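Local coordinates for protein mannuronan C5-epimerase (Pseudomonas syringae pv. tomato, PDB 4NK6) that converts beta-D-mannuronate residues to alpha-L-guluronate within the alginate polymer and helps guide the new chain through the periplasm, at residues L109-V112 against V116-A119; G172-R177 against E181-V186; Y246-Y251 against N261-N266. All blocks are in the same frame, centred on the assembly; numbering follows the deposited sequence.

Interaction 1: residues L109-V112 against V116-A119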
loop_
_atom_site.group_PDB
_atom_site.type_symbol
_atom_site.label_atom_id
_atom_site.label_comp_id
_atom_site.label_asym_id
_atom_site.label_seq_id
_atom_site.Cartn_x
_atom_site.Cartn_y
_atom_site.Cartn_z
ATOM N N LEU A 109 -22.310 10.607 15.170
ATOM C CA LEU A 109 -22.471 9.440 14.307
ATOM C C LEU A 109 -23.952 9.288 13.979
ATOM O O LEU A 109 -24.746 8.910 14.829
ATOM C CB LEU A 109 -21.942 8.178 14.994
ATOM C CG LEU A 109 -22.014 6.891 14.167
ATOM C CD1 LEU A 109 -21.323 7.070 12.817
ATOM C CD2 LEU A 109 -21.407 5.717 14.931
ATOM N N SER A 110 -24.313 9.592 12.739
ATOM C CA SER A 110 -25.713 9.714 12.351
ATOM C C SER A 110 -26.068 8.782 11.201
ATOM O O SER A 110 -25.324 8.686 10.225
ATOM C CB SER A 110 -25.994 11.164 11.942
ATOM O OG SER A 110 -27.268 11.298 11.339
ATOM N N GLU A 111 -27.206 8.096 11.318
ATOM C CA GLU A 111 -27.740 7.304 10.214
ATOM C C GLU A 111 -28.607 8.204 9.344
ATOM O O GLU A 111 -29.723 8.545 9.723
ATOM C CB GLU A 111 -28.584 6.131 10.736
ATOM C CG GLU A 111 -29.093 5.216 9.630
ATOM C CD GLU A 111 -29.586 3.864 10.136
ATOM O OE1 GLU A 111 -29.882 3.739 11.343
ATOM O OE2 GLU A 111 -29.668 2.920 9.318
ATOM N N VAL A 112 -28.100 8.599 8.182
ATOM C CA VAL A 112 -28.829 9.549 7.345
ATOM C C VAL A 112 -29.910 8.884 6.482
ATOM O O VAL A 112 -30.879 9.524 6.079
ATOM C CB VAL A 112 -27.875 10.416 6.500
ATOM C CG1 VAL A 112 -27.108 11.372 7.408
ATOM C CG2 VAL A 112 -26.914 9.548 5.725
ATOM N N VAL A 116 -26.814 3.790 5.908
ATOM C CA VAL A 116 -25.839 4.804 5.496
ATOM C C VAL A 116 -25.557 5.754 6.660
ATOM O O VAL A 116 -26.467 6.402 7.168
ATOM C CB VAL A 116 -26.346 5.625 4.289
ATOM C CG1 VAL A 116 -25.316 6.668 3.882
ATOM C CG2 VAL A 116 -26.676 4.714 3.116
ATOM N N TYR A 117 -24.294 5.850 7.070
ATOM C CA TYR A 117 -23.939 6.581 8.289
ATOM C C TYR A 117 -22.878 7.659 8.052
ATOM O O TYR A 117 -21.968 7.463 7.250
ATOM C CB TYR A 117 -23.416 5.599 9.335
ATOM C CG TYR A 117 -24.299 4.386 9.505
ATOM C CD1 TYR A 117 -25.396 4.414 10.356
ATOM C CD2 TYR A 117 -24.037 3.213 8.809
ATOM C CE1 TYR A 117 -26.208 3.300 10.511
ATOM C CE2 TYR A 117 -24.842 2.097 8.956
ATOM C CZ TYR A 117 -25.921 2.147 9.807
ATOM O OH TYR A 117 -26.721 1.038 9.950
ATOM N N VAL A 118 -22.989 8.782 8.764
ATOM C CA VAL A 118 -21.954 9.817 8.724
ATOM C C VAL A 118 -21.253 9.941 10.078
ATOM O O VAL A 118 -21.892 10.253 11.083
ATOM C CB VAL A 118 -22.525 11.207 8.353
ATOM C CG1 VAL A 118 -21.399 12.238 8.282
ATOM C CG2 VAL A 118 -23.279 11.152 7.034
ATOM N N ALA A 119 -19.947 9.686 10.105
ATOM C CA ALA A 119 -19.155 9.868 11.326
ATOM C C ALA A 119 -18.601 11.287 11.382
ATOM O O ALA A 119 -17.962 11.747 10.433
ATOM C CB ALA A 119 -18.014 8.868 11.386
HETATM O O HOH W 1 -28.442 1.380 12.000
#
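Leu-109 and Ala-119 meet through one methyl: Leu-109 CD1 lies 4.0 Å from Ala-119 CB and more loosely approaches the Tyr-117 CB methylene, with Leu-100 and Val-101 of helix 97-103 packed against the leucine on the same face. On the face that carries Val-118 a second apolar group forms, where the two methyls of Val-112 divide their contacts: CG2 is 3.8 Å from Val-116 CG1, and CG1 is 3.9 Å from Val-118 CG2. The two strands form an antiparallel beta hairpin, their axes 151° apart. Ser-110 and Val-118 are its hydrogen-bonded pair, with Ser-110 N to Val-118 O at 3.0 Å and Val-118 N to Ser-110 O at 2.8 Å; nearer the turn, Val-112 N donates to Val-116 O. On the other side 116-119 runs parallel to strand 139-143. Glu-111 and Tyr-117 face each other in a non-hydrogen-bonded pair and extend side by side. With CG anti to the backbone N (chi1 -176°) and an extended chain, Glu-111 sets its CD 3.4 Å from Tyr-117 CE1, carboxylate and ring planes 38° apart. A water bridges Glu-111 OE1 and Tyr-117 OH, while Glu-111 OE2 accepts from Gly-115 N and the tyrosine hydroxyl also bonds Gln-98 NE2.

Interaction 2: residues G172-R177 against E181-V186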
loop_
_atom_site.group_PDB
_atom_site.type_symbol
_atom_site.label_atom_id
_atom_site.label_comp_id
_atom_site.label_asym_id
_atom_site.label_seq_id
_atom_site.Cartn_x
_atom_site.Cartn_y
_atom_site.Cartn_z
ATOM N N GLY A 172 -20.861 14.689 -1.348
ATOM C CA GLY A 172 -20.313 13.639 -2.184
ATOM C C GLY A 172 -18.927 13.267 -1.687
ATOM O O GLY A 172 -18.490 13.754 -0.641
ATOM N N LEU A 173 -18.246 12.401 -2.430
ATOM C CA LEU A 173 -16.882 11.999 -2.099
ATOM C C LEU A 173 -15.977 13.216 -2.006
ATOM O O LEU A 173 -16.155 14.188 -2.744
ATOM C CB LEU A 173 -16.336 11.045 -3.167
ATOM C CG LEU A 173 -17.026 9.684 -3.295
ATOM C CD1 LEU A 173 -16.426 8.858 -4.453
ATOM C CD2 LEU A 173 -16.897 8.937 -1.987
ATOM N N ALA A 174 -15.008 13.160 -1.098
ATOM C CA ALA A 174 -13.998 14.214 -0.982
ATOM C C ALA A 174 -12.977 14.113 -2.108
ATOM O O ALA A 174 -11.813 13.779 -1.869
ATOM C CB ALA A 174 -13.295 14.126 0.373
ATOM N N ALA A 175 -13.413 14.402 -3.330
ATOM C CA ALA A 175 -12.570 14.244 -4.514
ATOM C C ALA A 175 -11.244 14.981 -4.345
ATOM O O ALA A 175 -11.208 16.073 -3.785
ATOM C CB ALA A 175 -13.303 14.726 -5.769
ATOM N N TYR A 176 -10.157 14.366 -4.811
ATOM C CA TYR A 176 -8.833 14.947 -4.630
ATOM C C TYR A 176 -8.722 16.311 -5.289
ATOM O O TYR A 176 -9.186 16.494 -6.408
ATOM C CB TYR A 176 -7.748 14.032 -5.197
ATOM C CG TYR A 176 -6.408 14.692 -5.154
ATOM C CD1 TYR A 176 -5.732 14.829 -3.949
ATOM C CD2 TYR A 176 -5.830 15.224 -6.306
ATOM C CE1 TYR A 176 -4.510 15.456 -3.888
ATOM C CE2 TYR A 176 -4.595 15.864 -6.250
ATOM C CZ TYR A 176 -3.947 15.972 -5.032
ATOM O OH TYR A 176 -2.730 16.589 -4.934
ATOM N N ARG A 177 -8.096 17.261 -4.598
ATOM C CA ARG A 177 -7.867 18.591 -5.158
ATOM C C ARG A 177 -6.427 19.071 -4.984
ATOM O O ARG A 177 -5.838 19.612 -5.906
ATOM C CB ARG A 177 -8.812 19.623 -4.524
ATOM C CG ARG A 177 -10.270 19.449 -4.903
ATOM C CD ARG A 177 -11.143 20.575 -4.356
ATOM N NE ARG A 177 -11.308 20.529 -2.906
ATOM C CZ ARG A 177 -12.388 20.975 -2.269
ATOM N NH1 ARG A 177 -13.402 21.490 -2.960
ATOM N NH2 ARG A 177 -12.463 20.900 -0.945
ATOM N N GLU A 181 -4.629 19.344 1.631
ATOM C CA GLU A 181 -5.982 19.419 2.159
ATOM C C GLU A 181 -6.300 18.121 2.893
ATOM O O GLU A 181 -6.190 17.046 2.312
ATOM C CB GLU A 181 -6.983 19.633 1.021
ATOM C CG GLU A 181 -8.440 19.583 1.455
ATOM C CD GLU A 181 -9.400 19.744 0.294
ATOM O OE1 GLU A 181 -9.118 19.223 -0.810
ATOM O OE2 GLU A 181 -10.444 20.392 0.485
ATOM N N PHE A 182 -6.683 18.219 4.162
ATOM C CA PHE A 182 -7.012 17.030 4.941
ATOM C C PHE A 182 -8.103 16.198 4.262
ATOM O O PHE A 182 -9.116 16.740 3.809
ATOM C CB PHE A 182 -7.479 17.410 6.365
ATOM C CG PHE A 182 -8.176 16.274 7.084
ATOM C CD1 PHE A 182 -7.447 15.354 7.823
ATOM C CD2 PHE A 182 -9.557 16.103 6.988
ATOM C CE1 PHE A 182 -8.078 14.289 8.466
ATOM C CE2 PHE A 182 -10.192 15.034 7.619
ATOM C CZ PHE A 182 -9.447 14.128 8.362
ATOM N N ARG A 183 -7.891 14.884 4.182
ATOM C CA ARG A 183 -8.953 13.953 3.818
ATOM C C ARG A 183 -8.891 12.783 4.787
ATOM O O ARG A 183 -7.803 12.368 5.191
ATOM C CB ARG A 183 -8.818 13.469 2.361
ATOM C CG ARG A 183 -8.847 14.607 1.334
ATOM C CD ARG A 183 -9.026 14.097 -0.097
ATOM N NE ARG A 183 -8.011 13.116 -0.473
ATOM C CZ ARG A 183 -8.086 12.338 -1.552
ATOM N NH1 ARG A 183 -9.125 12.423 -2.381
ATOM N NH2 ARG A 183 -7.122 11.473 -1.807
ATOM N N PRO A 184 -10.058 12.278 5.202
ATOM C CA PRO A 184 -10.137 11.103 6.075
ATOM C C PRO A 184 -9.261 9.963 5.585
ATOM O O PRO A 184 -8.942 9.895 4.402
ATOM C CB PRO A 184 -11.611 10.713 5.980
ATOM C CG PRO A 184 -12.303 12.065 5.885
ATOM C CD PRO A 184 -11.385 12.882 4.980
ATOM N N PHE A 185 -8.888 9.069 6.494
ATOM C CA PHE A 185 -7.964 8.003 6.158
ATOM C C PHE A 185 -8.121 6.878 7.164
ATOM O O PHE A 185 -8.812 7.021 8.176
ATOM C CB PHE A 185 -6.517 8.529 6.165
ATOM C CG PHE A 185 -6.101 9.138 7.482
ATOM C CD1 PHE A 185 -5.629 8.341 8.516
ATOM C CD2 PHE A 185 -6.184 10.508 7.687
ATOM C CE1 PHE A 185 -5.263 8.894 9.727
ATOM C CE2 PHE A 185 -5.813 11.076 8.898
ATOM C CZ PHE A 185 -5.350 10.277 9.917
ATOM N N VAL A 186 -7.482 5.752 6.880
ATOM C CA VAL A 186 -7.428 4.644 7.834
ATOM C C VAL A 186 -5.972 4.424 8.221
ATOM O O VAL A 186 -5.081 4.480 7.369
ATOM C CB VAL A 186 -7.993 3.336 7.243
ATOM C CG1 VAL A 186 -7.941 2.204 8.284
ATOM C CG2 VAL A 186 -9.435 3.541 6.756
HETATM O O HOH W 2 -10.976 17.053 -1.291
HETATM O O HOH W 3 -7.689 17.314 -1.929
#
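Glu-181 OE1 has three groups around it: two waters within hydrogen-bonding distance, each with too few protons for all its possible acceptors, and Arg-177 NE in a weak bond of 3.3 Å. One water accepts from Arg-177 N; the other lies 2.7 Å from Ala-175 O, which also accepts from Arg-170 NH1, so water probably links the carboxylate to both backbone atoms. Arg-177 NH2 carries the salt bridge, meeting the syn lone pair of Glu-181 OE2 at a very short 2.5 Å, with NE the weak second prong and guanidinium and carboxylate nearly coplanar (21°). A bend at chi3 (-70°) folds the arginine head back to the acid. Arg-183 makes the deeper link. Its NH1 donates in the carbonyl plane to Ala-174 O at 3.1 Å, at the guanidinium edge. Tyr-176 CD1 sits 4.1 Å above the centre of one guanidinium face, the two planes 73° apart. NH1 also pairs with Asp-243, whose carboxylate accepts from Tyr-176 N, while NE bonds Gly-205 O; these partners probably stabilise the buried charge. Ala-174, the centre of an inverse gamma turn, rests on Ala-165 of strand 162-167, and the chain passes through Pro-184, against that same alanine, into strand 186-188.

Interaction 3: residues Y246-Y251 against N261-N266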
loop_
_atom_site.group_PDB
_atom_site.type_symbol
_atom_site.label_atom_id
_atom_site.label_comp_id
_atom_site.label_asym_id
_atom_site.label_seq_id
_atom_site.Cartn_x
_atom_site.Cartn_y
_atom_site.Cartn_z
ATOM N N TYR A 246 -2.272 7.641 -1.362
ATOM C CA TYR A 246 -1.652 6.340 -1.642
ATOM C C TYR A 246 -2.748 5.307 -1.465
ATOM O O TYR A 246 -3.447 5.317 -0.451
ATOM C CB TYR A 246 -0.537 5.964 -0.654
ATOM C CG TYR A 246 0.681 6.877 -0.567
ATOM C CD1 TYR A 246 0.823 8.004 -1.372
ATOM C CD2 TYR A 246 1.690 6.595 0.340
ATOM C CE1 TYR A 246 1.962 8.833 -1.262
ATOM C CE2 TYR A 246 2.808 7.404 0.459
ATOM C CZ TYR A 246 2.941 8.515 -0.338
ATOM O OH TYR A 246 4.071 9.285 -0.188
ATOM N N GLY A 247 -2.907 4.409 -2.430
ATOM C CA GLY A 247 -3.894 3.355 -2.282
ATOM C C GLY A 247 -3.611 2.470 -1.082
ATOM O O GLY A 247 -4.531 2.068 -0.361
ATOM N N PHE A 248 -2.338 2.151 -0.872
ATOM C CA PHE A 248 -1.920 1.342 0.275
ATOM C C PHE A 248 -0.519 1.758 0.702
ATOM O O PHE A 248 0.344 1.997 -0.136
ATOM C CB PHE A 248 -1.920 -0.152 -0.069
ATOM C CG PHE A 248 -1.328 -1.042 1.026
ATOM C CD1 PHE A 248 0.036 -1.332 1.058
ATOM C CD2 PHE A 248 -2.137 -1.590 2.009
ATOM C CE1 PHE A 248 0.584 -2.140 2.051
ATOM C CE2 PHE A 248 -1.599 -2.412 3.005
ATOM C CZ PHE A 248 -0.232 -2.688 3.025
ATOM N N TYR A 249 -0.296 1.840 2.007
ATOM C CA TYR A 249 1.025 2.145 2.532
ATOM C C TYR A 249 1.291 1.270 3.739
ATOM O O TYR A 249 0.374 0.971 4.506
ATOM C CB TYR A 249 1.100 3.625 2.951
ATOM C CG TYR A 249 2.344 3.991 3.744
ATOM C CD1 TYR A 249 3.522 4.356 3.099
ATOM C CD2 TYR A 249 2.338 3.978 5.134
ATOM C CE1 TYR A 249 4.665 4.693 3.814
ATOM C CE2 TYR A 249 3.479 4.314 5.860
ATOM C CZ TYR A 249 4.635 4.672 5.192
ATOM O OH TYR A 249 5.767 5.004 5.903
ATOM N N CYS A 250 2.540 0.858 3.917
ATOM C CA CYS A 250 2.920 0.246 5.182
ATOM C C CYS A 250 4.352 0.569 5.612
ATOM O O CYS A 250 5.183 0.987 4.806
ATOM C CB CYS A 250 2.649 -1.266 5.201
ATOM S SG CYS A 250 3.678 -2.255 4.102
ATOM N N TYR A 251 4.616 0.374 6.898
ATOM C CA TYR A 251 5.895 0.697 7.516
ATOM C C TYR A 251 6.181 -0.368 8.559
ATOM O O TYR A 251 5.350 -0.599 9.446
ATOM C CB TYR A 251 5.796 2.075 8.193
ATOM C CG TYR A 251 6.937 2.433 9.140
ATOM C CD1 TYR A 251 6.878 2.105 10.492
ATOM C CD2 TYR A 251 8.052 3.130 8.687
ATOM C CE1 TYR A 251 7.907 2.438 11.365
ATOM C CE2 TYR A 251 9.096 3.470 9.550
ATOM C CZ TYR A 251 9.011 3.121 10.889
ATOM O OH TYR A 251 10.032 3.452 11.751
ATOM N N ASN A 261 -7.434 -7.133 -5.470
ATOM C CA ASN A 261 -8.010 -5.796 -5.382
ATOM C C ASN A 261 -7.908 -5.020 -6.678
ATOM O O ASN A 261 -7.104 -5.344 -7.537
ATOM C CB ASN A 261 -7.329 -4.987 -4.282
ATOM C CG ASN A 261 -7.376 -5.684 -2.939
ATOM O OD1 ASN A 261 -8.439 -5.810 -2.330
ATOM N ND2 ASN A 261 -6.220 -6.146 -2.472
ATOM N N THR A 262 -8.738 -3.993 -6.807
ATOM C CA THR A 262 -8.590 -3.016 -7.872
ATOM C C THR A 262 -8.158 -1.683 -7.262
ATOM O O THR A 262 -8.848 -1.128 -6.398
ATOM C CB THR A 262 -9.904 -2.851 -8.677
ATOM O OG1 THR A 262 -10.151 -4.035 -9.448
ATOM C CG2 THR A 262 -9.806 -1.675 -9.625
ATOM N N TYR A 263 -6.994 -1.198 -7.692
ATOM C CA TYR A 263 -6.483 0.112 -7.305
ATOM C C TYR A 263 -6.555 1.020 -8.518
ATOM O O TYR A 263 -5.732 0.920 -9.428
ATOM C CB TYR A 263 -5.028 0.011 -6.806
ATOM C CG TYR A 263 -4.926 -0.568 -5.416
ATOM C CD1 TYR A 263 -4.970 0.258 -4.302
ATOM C CD2 TYR A 263 -4.841 -1.944 -5.216
ATOM C CE1 TYR A 263 -4.908 -0.261 -3.018
ATOM C CE2 TYR A 263 -4.774 -2.478 -3.936
ATOM C CZ TYR A 263 -4.809 -1.629 -2.842
ATOM O OH TYR A 263 -4.754 -2.146 -1.566
ATOM N N ARG A 264 -7.545 1.904 -8.540
ATOM C CA ARG A 264 -7.810 2.676 -9.746
ATOM C C ARG A 264 -7.733 4.179 -9.504
ATOM O O ARG A 264 -8.297 4.690 -8.535
ATOM C CB ARG A 264 -9.175 2.294 -10.339
ATOM C CG ARG A 264 -10.348 2.518 -9.387
ATOM C CD ARG A 264 -11.693 2.171 -10.032
ATOM N NE ARG A 264 -11.914 2.884 -11.289
ATOM C CZ ARG A 264 -12.959 2.678 -12.092
ATOM N NH1 ARG A 264 -13.083 3.368 -13.221
ATOM N NH2 ARG A 264 -13.885 1.781 -11.767
ATOM N N ASP A 265 -7.026 4.878 -10.389
ATOM C CA ASP A 265 -7.033 6.336 -10.399
ATOM C C ASP A 265 -6.609 6.932 -9.057
ATOM O O ASP A 265 -7.158 7.947 -8.612
ATOM C CB ASP A 265 -8.430 6.845 -10.781
ATOM C CG ASP A 265 -8.959 6.175 -12.042
ATOM O OD1 ASP A 265 -8.182 6.046 -13.007
ATOM O OD2 ASP A 265 -10.134 5.757 -12.059
ATOM N N ASN A 266 -5.651 6.298 -8.399
ATOM C CA ASN A 266 -5.092 6.886 -7.185
ATOM C C ASN A 266 -4.080 7.965 -7.524
ATOM O O ASN A 266 -3.595 8.026 -8.651
ATOM C CB ASN A 266 -4.507 5.802 -6.294
ATOM C CG ASN A 266 -5.567 4.813 -5.861
ATOM O OD1 ASN A 266 -6.501 5.177 -5.150
ATOM N ND2 ASN A 266 -5.461 3.573 -6.325
HETATM O O HOH W 4 -5.525 -0.462 0.440
#
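Tyr-263 has CG anti to its carbonyl carbon (chi1 -76°), which sends the ring across to Gly-247, while the anti placement of Phe-248 CG to its own backbone N (chi1 173°) carries that ring away and leaves CB as its nearest atom to the tyrosine. Tyr-263 CD1 lies 3.9 Å from Gly-247 CA. Its CE1 is 3.6 Å from Gly-247 O, which lies at the ring edge, in plane. The hydroxyl OH is 3.8 Å from Phe-248 CB. No direct hydrogen bond joins the segments; a water does, donating to Gly-247 O at 2.8 Å and lying 2.7 Å from Tyr-263 OH, so it supplies a hydrogen bond to the carbonyl of this buried glycine. The chain turns a corner at Gly-247, between faces of the right-handed beta-helix, and the tyrosine points inward from strand 262-264, on another face, so the contact bridges the interior of the solenoid. There Phe-241 stacks on the Tyr-263 ring, and Val-287 and Ile-271 also touch it. Phe-248 meets Phe-256 and Ile-216, its side chain about 8 Å from that of His-274, the inferred proton acceptor. Asn-266 CG packs 4.2 Å from Gly-247 CA, beside the corner; its OD1 accepts from Met-244 N.

In the fold
From the N terminus the three contacts come in series, none nested in or crossing another. Interaction 1 closes a three-residue turn and adds a hairpin beside strand 139-143. Its centre lies about 28 Å from that of the chain. Interaction 2 then closes another three-residue loop, fastening the segment after strand 172-173 to the approach to strand 186-188; the centres of interactions 1 and 2 are about 17 Å apart. Interaction 3 spans nine residues and joins two faces of the beta-helix, its centre about 5 Å from that of the chain. Interactions 2 and 3 lie about 14 Å apart between centres, nearest atoms about 6 Å apart; Tyr-176 reaches Ile-267, just beyond segment 261-266, linking the two neighbourhoods.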